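Local atomic coordinates of Melibiose/raffinose/stachyose-binding protein MelE (Bacillus subtilis subsp. subtilis str. 168, PDB entry 4R6H), a protein that binds melibiose, raffinose and stachyose as the solute-binding component of the MelEDC-MsmX ABC transporter that imports them. Residues G409-Y412 with K413-E417. Sequence-based numbering, arbitrary orientation.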
loop_
_atom_site.group_PDB
_atom_site.type_symbol
_atom_site.label_atom_id
_atom_site.label_comp_id
_atom_site.label_asym_id
_atom_site.label_seq_id
_atom_site.Cartn_x
_atom_site.Cartn_y
_atom_site.Cartn_z
ATOM N N GLY A 409 -22.037 4.650 -4.837
ATOM C CA GLY A 409 -22.875 3.489 -5.110
ATOM C C GLY A 409 -23.114 3.335 -6.601
ATOM O O GLY A 409 -23.095 2.238 -7.127
ATOM N N ARG A 410 -23.347 4.457 -7.260
ATOM C CA ARG A 410 -23.581 4.425 -8.710
ATOM C C ARG A 410 -22.332 3.942 -9.450
ATOM O O ARG A 410 -22.415 3.087 -10.325
ATOM C CB ARG A 410 -23.985 5.813 -9.227
ATOM C CG ARG A 410 -25.375 6.275 -8.819
ATOM C CD ARG A 410 -25.827 7.510 -9.600
ATOM N NE ARG A 410 -25.079 8.738 -9.287
ATOM C CZ ARG A 410 -25.348 9.579 -8.272
ATOM N NH1 ARG A 410 -26.337 9.356 -7.413
ATOM N NH2 ARG A 410 -24.606 10.660 -8.102
ATOM N N GLU A 411 -21.163 4.476 -9.098
ATOM C CA GLU A 411 -19.920 4.033 -9.727
ATOM C C GLU A 411 -19.567 2.571 -9.428
ATOM O O GLU A 411 -19.055 1.845 -10.280
ATOM C CB GLU A 411 -18.779 4.911 -9.205
ATOM C CG GLU A 411 -18.841 6.356 -9.640
ATOM C CD GLU A 411 -18.328 6.555 -11.058
ATOM O OE1 GLU A 411 -17.943 5.562 -11.719
ATOM O OE2 GLU A 411 -18.303 7.711 -11.507
ATOM N N TYR A 412 -19.803 2.136 -8.190
ATOM C CA TYR A 412 -19.619 0.756 -7.807
ATOM C C TYR A 412 -20.452 -0.164 -8.693
ATOM O O TYR A 412 -19.927 -1.128 -9.245
ATOM C CB TYR A 412 -19.993 0.649 -6.338
ATOM C CG TYR A 412 -20.121 -0.688 -5.683
ATOM C CD1 TYR A 412 -19.012 -1.399 -5.197
ATOM C CD2 TYR A 412 -21.393 -1.223 -5.454
ATOM C CE1 TYR A 412 -19.172 -2.593 -4.532
ATOM C CE2 TYR A 412 -21.565 -2.417 -4.785
ATOM C CZ TYR A 412 -20.462 -3.105 -4.322
ATOM O OH TYR A 412 -20.651 -4.292 -3.654
ATOM N N LYS A 413 -21.714 0.178 -8.849
ATOM C CA LYS A 413 -22.629 -0.618 -9.666
ATOM C C LYS A 413 -22.170 -0.628 -11.127
ATOM O O LYS A 413 -22.104 -1.697 -11.775
ATOM C CB LYS A 413 -24.062 -0.069 -9.554
ATOM C CG LYS A 413 -25.059 -1.001 -8.894
ATOM C CD LYS A 413 -24.912 -1.039 -7.383
ATOM C CE LYS A 413 -25.746 -2.170 -6.805
ATOM N NZ LYS A 413 -25.123 -3.502 -7.046
ATOM N N ARG A 414 -21.860 0.550 -11.629
ATOM C CA ARG A 414 -21.395 0.696 -13.015
ATOM C C ARG A 414 -20.123 -0.104 -13.291
ATOM O O ARG A 414 -20.021 -0.802 -14.308
ATOM C CB ARG A 414 -21.154 2.150 -13.370
ATOM C CG ARG A 414 -20.750 2.341 -14.828
ATOM C CD ARG A 414 -20.555 3.803 -15.190
ATOM N NE ARG A 414 -19.400 4.394 -14.503
ATOM C CZ ARG A 414 -18.122 4.190 -14.833
ATOM N NH1 ARG A 414 -17.790 3.392 -15.850
ATOM N NH2 ARG A 414 -17.156 4.796 -14.134
ATOM N N LEU A 415 -19.137 0.017 -12.408
ATOM C CA LEU A 415 -17.847 -0.625 -12.644
ATOM C C LEU A 415 -17.909 -2.129 -12.451
ATOM O O LEU A 415 -17.173 -2.865 -13.109
ATOM C CB LEU A 415 -16.755 0.009 -11.779
ATOM C CG LEU A 415 -16.345 1.419 -12.178
ATOM C CD1 LEU A 415 -15.554 2.070 -11.041
ATOM C CD2 LEU A 415 -15.487 1.357 -13.438
ATOM N N ARG A 416 -18.781 -2.599 -11.554
ATOM C CA ARG A 416 -19.059 -4.037 -11.456
ATOM C C ARG A 416 -19.690 -4.538 -12.734
ATOM O O ARG A 416 -19.344 -5.609 -13.210
ATOM C CB ARG A 416 -19.965 -4.368 -10.273
ATOM C CG ARG A 416 -19.266 -4.274 -8.931
ATOM C CD ARG A 416 -20.241 -4.450 -7.765
ATOM N NE ARG A 416 -20.942 -5.732 -7.825
ATOM C CZ ARG A 416 -20.514 -6.859 -7.267
ATOM N NH1 ARG A 416 -19.388 -6.896 -6.569
ATOM N NH2 ARG A 416 -21.232 -7.973 -7.407
ATOM N N GLU A 417 -20.629 -3.760 -13.277
ATOM C CA GLU A 417 -21.373 -4.155 -14.489
ATOM C C GLU A 417 -20.460 -4.205 -15.715
ATOM O O GLU A 417 -20.686 -4.999 -16.624
ATOM C CB GLU A 417 -22.516 -3.181 -14.744
ATOM C CG GLU A 417 -23.581 -3.696 -15.689
ATOM C CD GLU A 417 -24.802 -2.806 -15.681
ATOM O OE1 GLU A 417 -24.649 -1.591 -15.413
ATOM O OE2 GLU A 417 -25.911 -3.325 -15.932
#
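Arg416 lies alongside Tyr412, one helical turn earlier, and lays its CD over the centre of the phenol ring, 3.8 Å from the ring centroid and 13° off the ring normal. This CH-pi contact belongs to the packed side of helix 401-420. Tyr412 reaches it with CG anti to the backbone N (chi1 170°), and a long flat residue suits the place: Met383, Pro380 and Phe223 touch its side chain, Trp225 meets the ring edge-to-face, and OH is hydrogen-bonded to Leu218 O. Arginine suits its own place because its aliphatic part covers the ring while NH1 bonds Ile219 O. A serine in place of Tyr412 would probably open a gap beside Pro380 and Trp225, leave Leu218 O without its phenol partner and let the Arg416 chain turn more freely. Leu415, also buried, packs against Met383 and Pro380.

Looser is the border with solvent, where Glu411 rests on helix 383-395 and Arg414 reaches outward. Glu411 OE1 offers its syn lone pair to Arg414 NH2 at 2.7 Å and takes a weak bond from NE; the planes are nearly perpendicular (81°), unlike a flat two-pronged bridge. Underneath, Arg416 N bonds Tyr412 O at 3.0 Å, and Lys413, Arg414 and Leu415 repeat this i to i+4 pattern of any alpha-helix; buried Tyr412 and Leu415 against exposed Arg410 and Arg414 make this one amphipathic, near the C-terminus of a solute-binding protein.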